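Local coordinates for proteasome assembly chaperone family protein (Pyrococcus furiosus, PDB 3VR0) that activates the archaeal proteasome and is homologous to proteasome assembly factors, belonging to the PAC2 family, at residues L65-F70 with Y117-V122; L127-Q131 with I199-M205; K60-Y66 with M85-Y91; D32-G38 with T135-M141. One frame throughout, in Å; residues are numbered along the deposited sequence.

Interaction 1: residues L65-F70 with Y117-V122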
# COMPACT_ATOMS: atom_id res chain seq x y z
N LEU C 65 5.44 13.49 18.20
CA LEU C 65 5.41 13.16 16.77
C LEU C 65 4.07 12.53 16.41
O LEU C 65 3.61 11.63 17.08
CB LEU C 65 6.58 12.24 16.44
CG LEU C 65 6.80 11.82 14.98
CD1 LEU C 65 8.28 11.50 14.72
CD2 LEU C 65 5.88 10.58 14.60
N TYR C 66 3.45 13.01 15.36
CA TYR C 66 2.27 12.37 14.83
C TYR C 66 2.55 12.01 13.39
O TYR C 66 3.29 12.71 12.69
CB TYR C 66 1.09 13.35 14.86
CG TYR C 66 0.73 13.84 16.28
CD1 TYR C 66 -0.11 13.10 17.09
CD2 TYR C 66 1.30 15.03 16.80
CE1 TYR C 66 -0.42 13.54 18.40
CE2 TYR C 66 1.00 15.49 18.12
CZ TYR C 66 0.14 14.75 18.89
OH TYR C 66 -0.20 15.20 20.16
N SER C 67 1.90 10.96 12.91
CA SER C 67 2.12 10.49 11.55
C SER C 67 0.88 9.94 10.89
O SER C 67 0.18 9.11 11.47
CB SER C 67 3.14 9.36 11.59
OG SER C 67 3.42 8.99 10.24
N PRO C 68 0.63 10.35 9.66
CA PRO C 68 -0.47 9.82 8.84
C PRO C 68 -0.15 8.38 8.35
O PRO C 68 -1.01 7.76 7.73
CB PRO C 68 -0.52 10.81 7.63
CG PRO C 68 1.06 11.24 7.51
CD PRO C 68 1.35 11.47 8.98
N HIS C 69 1.06 7.86 8.66
CA HIS C 69 1.41 6.45 8.40
C HIS C 69 1.13 5.57 9.61
O HIS C 69 1.27 4.35 9.50
CB HIS C 69 2.88 6.30 8.03
CG HIS C 69 3.21 6.95 6.72
ND1 HIS C 69 3.01 6.32 5.51
CD2 HIS C 69 3.67 8.20 6.44
CE1 HIS C 69 3.35 7.15 4.53
NE2 HIS C 69 3.76 8.29 5.07
N PHE C 70 0.74 6.16 10.75
CA PHE C 70 0.37 5.35 11.91
C PHE C 70 -1.03 4.80 11.69
O PHE C 70 -1.76 5.31 10.85
CB PHE C 70 0.37 6.20 13.19
CG PHE C 70 1.76 6.53 13.73
CD1 PHE C 70 2.88 5.81 13.31
CD2 PHE C 70 1.93 7.54 14.69
CE1 PHE C 70 4.19 6.09 13.85
CE2 PHE C 70 3.23 7.86 15.22
CZ PHE C 70 4.35 7.12 14.79
N TYR C 117 7.87 2.26 3.46
CA TYR C 117 8.08 3.67 3.18
C TYR C 117 7.79 4.55 4.43
O TYR C 117 8.52 5.48 4.70
CB TYR C 117 7.20 4.14 1.99
CG TYR C 117 7.55 5.59 1.63
CD1 TYR C 117 8.63 5.86 0.81
CD2 TYR C 117 6.86 6.70 2.19
CE1 TYR C 117 9.02 7.13 0.50
CE2 TYR C 117 7.25 8.05 1.86
CZ TYR C 117 8.35 8.23 1.03
OH TYR C 117 8.81 9.49 0.65
N GLY C 118 6.70 4.28 5.14
CA GLY C 118 6.33 5.07 6.30
C GLY C 118 7.36 4.98 7.44
O GLY C 118 7.63 5.97 8.09
N HIS C 119 7.95 3.80 7.63
CA HIS C 119 9.05 3.61 8.61
C HIS C 119 10.23 4.51 8.28
O HIS C 119 10.73 5.18 9.17
CB HIS C 119 9.52 2.16 8.63
CG HIS C 119 8.56 1.22 9.32
ND1 HIS C 119 8.70 0.85 10.63
CD2 HIS C 119 7.47 0.57 8.86
CE1 HIS C 119 7.72 0.03 10.97
NE2 HIS C 119 6.96 -0.16 9.90
N PHE C 120 10.60 4.61 6.99
CA PHE C 120 11.73 5.41 6.62
C PHE C 120 11.41 6.88 6.84
O PHE C 120 12.27 7.64 7.26
CB PHE C 120 12.17 5.20 5.15
CG PHE C 120 12.91 3.90 4.92
CD1 PHE C 120 14.31 3.87 4.91
CD2 PHE C 120 12.22 2.70 4.76
CE1 PHE C 120 14.99 2.67 4.73
CE2 PHE C 120 12.88 1.51 4.58
CZ PHE C 120 14.27 1.49 4.56
N GLU C 121 10.19 7.30 6.47
CA GLU C 121 9.78 8.65 6.65
C GLU C 121 9.72 9.06 8.12
O GLU C 121 10.17 10.13 8.43
CB GLU C 121 8.38 8.87 6.09
CG GLU C 121 8.25 10.26 5.63
CD GLU C 121 6.87 10.78 5.81
OE1 GLU C 121 6.38 10.76 6.95
OE2 GLU C 121 6.30 11.23 4.79
N VAL C 122 9.15 8.23 9.00
CA VAL C 122 9.11 8.55 10.43
C VAL C 122 10.57 8.61 11.01
O VAL C 122 10.96 9.61 11.65
CB VAL C 122 8.23 7.55 11.21
CG1 VAL C 122 8.46 7.67 12.78
CG2 VAL C 122 6.76 7.71 10.84

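Interaction 2: residues L127-Q131 with I199-M205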
# COMPACT_ATOMS: atom_id res chain seq x y z
N LEU C 127 15.29 11.72 12.89
CA LEU C 127 16.68 12.10 12.76
C LEU C 127 16.84 13.60 12.44
O LEU C 127 17.78 14.18 12.97
CB LEU C 127 17.50 11.25 11.77
CG LEU C 127 17.56 9.78 12.26
CD1 LEU C 127 17.93 8.87 11.15
CD2 LEU C 127 18.48 9.56 13.47
N ASP C 128 15.99 14.18 11.58
CA ASP C 128 16.13 15.61 11.24
C ASP C 128 15.96 16.45 12.52
O ASP C 128 16.59 17.46 12.71
CB ASP C 128 15.09 16.13 10.21
CG ASP C 128 15.21 15.46 8.81
OD1 ASP C 128 16.26 14.88 8.44
OD2 ASP C 128 14.21 15.51 8.07
N PHE C 129 15.03 16.04 13.34
CA PHE C 129 14.70 16.80 14.52
C PHE C 129 15.87 16.77 15.55
O PHE C 129 16.30 17.79 16.04
CB PHE C 129 13.42 16.24 15.12
CG PHE C 129 13.01 16.89 16.40
CD1 PHE C 129 12.82 18.30 16.47
CD2 PHE C 129 12.88 16.14 17.56
CE1 PHE C 129 12.45 18.91 17.69
CE2 PHE C 129 12.49 16.75 18.79
CZ PHE C 129 12.29 18.14 18.85
N VAL C 130 16.40 15.58 15.80
CA VAL C 130 17.41 15.35 16.80
C VAL C 130 18.78 16.00 16.40
O VAL C 130 19.52 16.50 17.26
CB VAL C 130 17.35 13.84 17.07
CG1 VAL C 130 18.53 13.03 16.65
CG2 VAL C 130 16.57 13.46 18.33
N GLN C 131 19.07 16.02 15.11
CA GLN C 131 20.22 16.74 14.60
C GLN C 131 20.12 18.27 14.77
O GLN C 131 21.14 18.94 14.78
CB GLN C 131 20.47 16.42 13.12
CG GLN C 131 21.04 15.02 12.84
CD GLN C 131 21.32 14.85 11.34
OE1 GLN C 131 20.40 14.80 10.51
NE2 GLN C 131 22.58 14.79 10.98
N ILE C 199 19.88 4.64 8.79
CA ILE C 199 19.76 5.95 8.16
C ILE C 199 20.71 6.91 8.80
O ILE C 199 21.35 7.73 8.12
CB ILE C 199 18.31 6.49 8.24
CG1 ILE C 199 17.32 5.50 7.56
CG2 ILE C 199 18.24 7.87 7.55
CD1 ILE C 199 15.86 5.74 7.93
N GLY C 200 20.84 6.83 10.12
CA GLY C 200 21.78 7.74 10.80
C GLY C 200 23.17 7.64 10.22
O GLY C 200 23.85 8.65 9.97
N LYS C 201 23.59 6.41 9.97
CA LYS C 201 24.93 6.14 9.40
C LYS C 201 25.17 6.81 8.03
O LYS C 201 26.28 7.28 7.72
CB LYS C 201 25.04 4.63 9.30
CG LYS C 201 26.32 4.13 8.73
CD LYS C 201 26.17 2.64 8.58
CE LYS C 201 27.44 1.98 8.19
NZ LYS C 201 27.32 0.64 8.82
N LEU C 202 24.13 6.89 7.20
CA LEU C 202 24.21 7.63 5.94
C LEU C 202 24.44 9.11 6.15
O LEU C 202 24.96 9.80 5.27
CB LEU C 202 22.92 7.48 5.11
CG LEU C 202 22.41 6.09 4.68
CD1 LEU C 202 21.35 6.25 3.55
CD2 LEU C 202 23.55 5.21 4.19
N ARG C 203 24.00 9.63 7.29
CA ARG C 203 24.14 11.07 7.55
C ARG C 203 25.40 11.37 8.34
O ARG C 203 25.62 12.50 8.68
CB ARG C 203 22.97 11.59 8.37
CG ARG C 203 21.69 11.45 7.69
CD ARG C 203 20.61 11.85 8.65
NE ARG C 203 19.31 11.67 8.04
CZ ARG C 203 18.30 12.49 8.24
NH1 ARG C 203 18.47 13.57 9.01
NH2 ARG C 203 17.13 12.24 7.66
N GLY C 204 26.19 10.37 8.69
CA GLY C 204 27.45 10.64 9.38
C GLY C 204 27.30 10.51 10.88
O GLY C 204 28.23 10.80 11.61
N MET C 205 26.12 10.04 11.31
CA MET C 205 25.82 9.70 12.72
C MET C 205 26.25 8.26 13.04
O MET C 205 26.66 7.50 12.15
CB MET C 205 24.30 9.86 12.98
CG MET C 205 23.76 11.28 12.69
SD MET C 205 21.96 11.35 12.83
CE MET C 205 21.69 11.42 14.63

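Interaction 3: residues K60-Y66 with M85-Y91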
# COMPACT_ATOMS: atom_id res chain seq x y z
N LYS C 60 12.27 15.44 30.87
CA LYS C 60 11.12 16.30 30.61
C LYS C 60 10.61 16.17 29.20
O LYS C 60 11.40 16.23 28.25
CB LYS C 60 11.54 17.78 30.82
CG LYS C 60 10.35 18.70 30.94
CD LYS C 60 10.52 19.94 30.08
CE LYS C 60 9.74 21.13 30.66
NZ LYS C 60 8.36 21.26 30.08
N LYS C 61 9.31 16.05 29.03
CA LYS C 61 8.78 15.98 27.67
C LYS C 61 8.90 17.32 26.94
O LYS C 61 8.41 18.32 27.46
CB LYS C 61 7.32 15.62 27.65
CG LYS C 61 6.81 15.65 26.21
CD LYS C 61 5.56 14.82 25.99
CE LYS C 61 4.34 15.49 26.55
NZ LYS C 61 3.16 14.61 26.30
N PHE C 62 9.43 17.31 25.71
CA PHE C 62 9.53 18.55 24.92
C PHE C 62 9.00 18.56 23.49
O PHE C 62 8.93 19.65 22.89
CB PHE C 62 10.93 19.11 24.91
CG PHE C 62 11.93 18.32 24.06
CD1 PHE C 62 12.42 18.86 22.89
CD2 PHE C 62 12.41 17.08 24.48
CE1 PHE C 62 13.34 18.20 22.16
CE2 PHE C 62 13.37 16.41 23.76
CZ PHE C 62 13.81 16.96 22.59
N ALA C 63 8.66 17.40 22.93
CA ALA C 63 8.08 17.35 21.58
C ALA C 63 7.20 16.09 21.40
O ALA C 63 7.40 15.10 22.07
CB ALA C 63 9.17 17.37 20.53
N GLU C 64 6.24 16.15 20.49
CA GLU C 64 5.58 14.92 20.13
C GLU C 64 5.39 14.75 18.62
O GLU C 64 5.32 15.73 17.85
CB GLU C 64 4.36 14.58 21.04
CG GLU C 64 3.31 15.56 21.14
CD GLU C 64 2.47 15.43 22.45
OE1 GLU C 64 2.75 14.57 23.34
OE2 GLU C 64 1.49 16.20 22.55
N LEU C 65 5.44 13.49 18.20
CA LEU C 65 5.41 13.16 16.77
C LEU C 65 4.07 12.53 16.41
O LEU C 65 3.61 11.63 17.08
CB LEU C 65 6.58 12.24 16.44
CG LEU C 65 6.80 11.82 14.98
CD1 LEU C 65 8.28 11.50 14.72
CD2 LEU C 65 5.88 10.58 14.60
N TYR C 66 3.45 13.01 15.36
CA TYR C 66 2.27 12.37 14.83
C TYR C 66 2.55 12.01 13.39
O TYR C 66 3.29 12.71 12.69
CB TYR C 66 1.09 13.35 14.86
CG TYR C 66 0.73 13.84 16.28
CD1 TYR C 66 -0.11 13.10 17.09
CD2 TYR C 66 1.30 15.03 16.80
CE1 TYR C 66 -0.42 13.54 18.40
CE2 TYR C 66 1.00 15.49 18.12
CZ TYR C 66 0.14 14.75 18.89
OH TYR C 66 -0.20 15.20 20.16
N MET C 85 -2.47 8.54 17.79
CA MET C 85 -1.29 7.83 18.17
C MET C 85 -0.07 8.69 17.88
O MET C 85 -0.09 9.53 16.96
CB MET C 85 -1.25 6.48 17.48
CG MET C 85 -2.41 5.54 18.03
SD MET C 85 -2.10 3.84 17.71
CE MET C 85 -2.27 4.00 15.98
N LYS C 86 0.96 8.53 18.71
CA LYS C 86 2.03 9.50 18.71
C LYS C 86 3.29 8.90 19.30
O LYS C 86 3.25 7.81 19.92
CB LYS C 86 1.58 10.75 19.52
CG LYS C 86 1.51 10.48 21.07
CD LYS C 86 0.81 11.64 21.85
CE LYS C 86 0.91 11.37 23.35
NZ LYS C 86 0.23 12.44 24.13
N ASN C 87 4.41 9.56 19.05
CA ASN C 87 5.64 9.29 19.79
C ASN C 87 5.94 10.57 20.60
O ASN C 87 5.44 11.68 20.25
CB ASN C 87 6.81 8.98 18.85
CG ASN C 87 6.57 7.72 18.00
OD1 ASN C 87 7.29 7.52 17.02
ND2 ASN C 87 5.56 6.88 18.36
N GLU C 88 6.76 10.43 21.64
CA GLU C 88 7.04 11.54 22.54
C GLU C 88 8.51 11.62 22.69
O GLU C 88 9.16 10.57 22.80
CB GLU C 88 6.42 11.29 23.91
CG GLU C 88 4.90 11.24 23.92
CD GLU C 88 4.32 10.92 25.32
OE1 GLU C 88 4.92 10.11 26.10
OE2 GLU C 88 3.25 11.49 25.65
N PHE C 89 9.05 12.84 22.68
CA PHE C 89 10.46 13.04 22.96
C PHE C 89 10.61 13.69 24.34
O PHE C 89 9.91 14.67 24.65
CB PHE C 89 11.10 13.96 21.92
CG PHE C 89 11.15 13.39 20.54
CD1 PHE C 89 12.34 12.79 20.05
CD2 PHE C 89 10.05 13.51 19.69
CE1 PHE C 89 12.40 12.30 18.73
CE2 PHE C 89 10.11 12.99 18.35
CZ PHE C 89 11.26 12.41 17.88
N TYR C 90 11.53 13.15 25.15
CA TYR C 90 11.86 13.67 26.48
C TYR C 90 13.33 14.06 26.47
O TYR C 90 14.14 13.44 25.77
CB TYR C 90 11.66 12.60 27.57
CG TYR C 90 10.22 12.26 27.80
CD1 TYR C 90 9.53 12.74 28.89
CD2 TYR C 90 9.53 11.46 26.89
CE1 TYR C 90 8.18 12.43 29.07
CE2 TYR C 90 8.21 11.14 27.07
CZ TYR C 90 7.54 11.63 28.14
OH TYR C 90 6.21 11.29 28.28
N TYR C 91 13.71 15.06 27.25
CA TYR C 91 15.15 15.31 27.36
C TYR C 91 15.64 15.27 28.81
O TYR C 91 14.88 15.47 29.77
CB TYR C 91 15.53 16.65 26.72
CG TYR C 91 15.17 17.87 27.61
CD1 TYR C 91 16.11 18.40 28.52
CD2 TYR C 91 13.91 18.44 27.53
CE1 TYR C 91 15.79 19.52 29.32
CE2 TYR C 91 13.57 19.54 28.28
CZ TYR C 91 14.50 20.08 29.20
OH TYR C 91 14.13 21.16 29.94
O HOH W 1 -0.65 15.71 24.15

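Interaction 4: residues D32-G38 with T135-M141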
# COMPACT_ATOMS: atom_id res chain seq x y z
N ASP C 32 24.95 18.21 22.06
CA ASP C 32 25.59 16.97 21.66
C ASP C 32 24.95 15.82 22.43
O ASP C 32 25.66 14.98 22.93
CB ASP C 32 27.11 17.03 21.97
CG ASP C 32 27.88 15.87 21.34
OD1 ASP C 32 27.38 15.26 20.37
OD2 ASP C 32 29.01 15.57 21.80
N PRO C 33 23.61 15.78 22.52
CA PRO C 33 23.04 14.72 23.31
C PRO C 33 23.15 13.34 22.66
O PRO C 33 23.49 13.21 21.45
CB PRO C 33 21.58 15.14 23.44
CG PRO C 33 21.32 15.96 22.19
CD PRO C 33 22.59 16.60 21.83
N ILE C 34 22.94 12.30 23.45
CA ILE C 34 22.82 10.97 22.88
C ILE C 34 21.32 10.78 22.69
O ILE C 34 20.54 11.13 23.59
CB ILE C 34 23.47 9.88 23.78
CG1 ILE C 34 25.02 10.06 23.82
CG2 ILE C 34 23.08 8.45 23.29
CD1 ILE C 34 25.73 9.23 24.90
N PHE C 35 20.94 10.29 21.50
CA PHE C 35 19.54 9.95 21.20
C PHE C 35 19.22 8.51 21.58
O PHE C 35 19.76 7.58 21.01
CB PHE C 35 19.32 10.19 19.69
CG PHE C 35 17.91 9.94 19.20
CD1 PHE C 35 16.82 10.15 20.01
CD2 PHE C 35 17.68 9.58 17.85
CE1 PHE C 35 15.51 9.95 19.55
CE2 PHE C 35 16.36 9.36 17.38
CZ PHE C 35 15.30 9.54 18.22
N ILE C 36 18.30 8.31 22.49
CA ILE C 36 17.96 6.99 22.91
C ILE C 36 16.55 6.60 22.47
O ILE C 36 15.59 7.36 22.72
CB ILE C 36 18.02 6.86 24.45
CG1 ILE C 36 19.41 7.26 24.96
CG2 ILE C 36 17.76 5.38 24.89
CD1 ILE C 36 19.51 7.15 26.45
N GLU C 37 16.42 5.40 21.85
CA GLU C 37 15.11 4.95 21.30
C GLU C 37 14.55 3.72 22.01
O GLU C 37 15.22 2.69 22.10
CB GLU C 37 15.18 4.71 19.79
CG GLU C 37 13.89 4.07 19.21
CD GLU C 37 13.89 2.55 19.28
OE1 GLU C 37 14.98 1.98 19.28
OE2 GLU C 37 12.82 1.91 19.41
N GLY C 38 13.34 3.86 22.51
CA GLY C 38 12.59 2.75 23.10
C GLY C 38 11.13 2.79 22.67
O GLY C 38 10.23 3.07 23.46
N THR C 135 22.78 16.28 17.86
CA THR C 135 22.91 14.81 18.07
C THR C 135 23.73 14.12 16.98
O THR C 135 23.50 14.36 15.77
CB THR C 135 21.56 14.13 18.08
OG1 THR C 135 20.70 14.82 18.99
CG2 THR C 135 21.68 12.63 18.49
N ARG C 136 24.69 13.30 17.41
CA ARG C 136 25.54 12.53 16.50
C ARG C 136 25.38 11.06 16.80
O ARG C 136 25.58 10.23 15.94
CB ARG C 136 27.05 12.89 16.66
CG ARG C 136 27.38 14.40 16.35
CD ARG C 136 28.82 14.80 16.82
NE ARG C 136 29.01 14.47 18.24
CZ ARG C 136 29.98 13.68 18.71
NH1 ARG C 136 30.90 13.19 17.86
NH2 ARG C 136 30.03 13.40 20.02
N GLU C 137 25.03 10.76 18.05
CA GLU C 137 25.22 9.44 18.61
C GLU C 137 23.86 8.89 19.05
O GLU C 137 23.07 9.61 19.67
CB GLU C 137 26.16 9.49 19.84
CG GLU C 137 26.62 8.07 20.28
CD GLU C 137 27.69 8.08 21.42
OE1 GLU C 137 28.27 9.14 21.67
OE2 GLU C 137 27.88 7.03 22.08
N ILE C 138 23.62 7.62 18.74
CA ILE C 138 22.30 7.01 18.91
C ILE C 138 22.42 5.71 19.65
O ILE C 138 23.27 4.92 19.32
CB ILE C 138 21.69 6.72 17.53
CG1 ILE C 138 21.51 7.99 16.73
CG2 ILE C 138 20.33 6.05 17.64
CD1 ILE C 138 21.43 7.76 15.14
N ILE C 139 21.53 5.43 20.60
CA ILE C 139 21.51 4.12 21.21
C ILE C 139 20.09 3.60 21.04
O ILE C 139 19.16 4.26 21.45
CB ILE C 139 21.85 4.22 22.73
CG1 ILE C 139 23.29 4.76 22.92
CG2 ILE C 139 21.72 2.85 23.36
CD1 ILE C 139 23.68 4.87 24.45
N THR C 140 19.90 2.43 20.41
CA THR C 140 18.53 1.89 20.32
C THR C 140 18.37 0.68 21.23
O THR C 140 19.29 -0.09 21.41
CB THR C 140 18.14 1.54 18.87
OG1 THR C 140 19.01 0.54 18.42
CG2 THR C 140 18.32 2.76 17.90
N MET C 141 17.20 0.52 21.80
CA MET C 141 16.92 -0.50 22.73
C MET C 141 15.74 -1.26 22.19
O MET C 141 14.79 -0.66 21.68
CB MET C 141 16.54 0.13 24.08
CG MET C 141 17.65 1.13 24.60
SD MET C 141 17.23 1.64 26.27
CE MET C 141 15.62 2.34 26.05
O HOH W 2 12.57 -0.58 20.31

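Interaction 1: residues L65-F70 with Y117-V122
A gold site lies at this contact: His69 and Glu121 are both ligands of a gold ion seen in the crystal, most likely a trace of the experiment rather than a natural cofactor. His69 sits in a type I turn running from Ser67 to Phe70, closed by Phe70 N to Ser67 O at 3.1 Å. An ST turn tightens it, His69 N donating to Ser67 OG at 3.1 Å. The turn presents the imidazole to helix 116-131, where Gly118 CA lies 3.8 Å from the centroid of the His69 ring, over its face, a CH-pi contact. A CB on Gly118 would clash with His69 ND1, so glycine lets the ring lie against the backbone. ND1 is held by Asp115, and Thr20 bonds both Ser67 OG and Glu121 OE1. One helical turn on from Gly118, Val122 fills the space between strand and turn: its CG1 is 4.3 Å from Leu65 CD2, and its CG2 is 4.3 Å from Phe70 CE1 and 3.6 Å from Ser67 OG. The contact thus pins the end of strand 60-66 to the first turns of helix 116-131, beside strand 87-92, with Tyr117 also reaching Lys18 of a second subunit.

Interaction 2: residues L127-Q131 with I199-M205
Arg203 carries the polar side of this helix-to-helix contact. Its NH1 donates to Asp128 OD1 at 2.6 Å and to Gln131 OE1 at 2.7 Å, while Arg203 NH2 reaches the same Asp128 OD1 at 2.9 Å. The first and last of these belong to a salt bridge, and both acceptors lie near the guanidinium plane. Leu127 CB covers one face of that group, 3.7 Å from Arg203 NH1, so the ion pair borders directly on the apolar packing. Farther in, Leu127 CD1 touches Ile199 CG2 at 3.7 Å and Gly200 N, also at 3.7 Å. Met205 closes the other flank: its CE is 3.9 Å from Leu127 CD2 and 4.1 Å from Val130 CG1, and its SD is 3.8 Å from Gln131 CG. Met205 can turn back because helix 192-202 finishes in a Schellman motif, with Gly204 at positive phi and Met205 N bonded to Gly200 O at 3.0 Å. The later part of helix 116-131 is thereby joined to the end of helix 192-202, both lying over strand 137-145, where Leu127 and Met205 meet Ile138.

Interaction 3: residues K60-Y66 with M85-Y91
Strands 60-66 and 87-91 run antiparallel, neighbours in the large mixed sheet of this PAC2-family fold, and a classic beta bulge interrupts their ladder. Lys60 and Tyr91 form a hydrogen-bonded pair, N to O at 2.8 Å in both directions. Next, Phe62 and Ala63 together face Phe89: Phe62 N donates to Phe89 O at 2.9 Å, and Ala63 N adds a weak bond to that oxygen at 3.5 Å. The register moves by one residue and regular pairing resumes, with Phe89 N to Ala63 O at 2.9 Å and Leu65 N to Asn87 O at 2.7 Å. The two faces differ in character. On one, Phe89 packs against Ala63 and Leu65 beneath helix 116-131, whose Phe129 meets the Phe89 ring edge-to-face. Phe62, turned aside by the bulge, takes the edge of Tyr91 on its ring face, centroids 5.6 Å apart and planes at 81°. The other face bears a salt-bridge network of Lys61, Glu64, Lys86 and Glu88; Glu83 adds a salt bridge to Lys86, and Tyr25 a hydrogen bond to Glu64. Lys61 CB also lies over the Tyr90 ring, 4.0 Å from its centroid. Within the network Lys61 NZ bridges two acids, standing 3.0 Å from Glu64 OE1 and 3.2 Å from Glu88 OE2.

Interaction 4: residues D32-G38 with T135-M141
Two parallel strands, 34-37 and 137-141, pair here in the middle of the mixed sheet, with strand 102-107 on the far side of the first and strand 206-214 beyond the second. Their bonds weave in parallel fashion: Phe35 N to Glu137 O at 2.9 Å, Ile139 N to Phe35 O at 2.8 Å, Glu37 N to Ile139 O at 3.0 Å and Met141 N to Glu37 O at 3.0 Å. Ile34 and Ile36 share one face with Ile139, Ile34 CG2 touching Ile139 CG1 at 3.7 Å, and helix 221-235 packs there through Leu235. On the opposite face Phe35 CB meets Thr135 CG2 at 3.6 Å. Ahead of the strands, Arg136 NE bonds Asp32 OD1 at 2.8 Å and Arg136 NH2 bonds Asp32 OD2 at 3.0 Å, a two-pronged salt bridge. Backbone bonds and isoleucine packing thus hold the pair, the buried Glu137 finds polar partners in Arg100 and Tyr168, and the ion pair joins the segments ahead of the ladder.

In the fold
Interactions 3 and 4 are pairings in one sheet, antiparallel toward one side and parallel in the middle; they touch where Phe89 meets Phe35. Interactions 1 and 2 set the two ends of helix 116-131 against its surroundings, the first sharing Leu65 and Tyr66 with interaction 3, the second reaching interaction 4 through Met205 and a probable hydrogen bond from Thr135 to Val130. All four are largely buried; interaction 4, nearest the chain's centre, meets no other subunit. Charge lies on one face of interaction 3, partly buried, at the rim of interaction 2 and ahead of the strands in interaction 4, whose Glu37 and Glu137 are buried. Interaction 1 combines apolar contacts with gold ligands against two other subunits; interactions 2 and 3 also touch neighbouring chains.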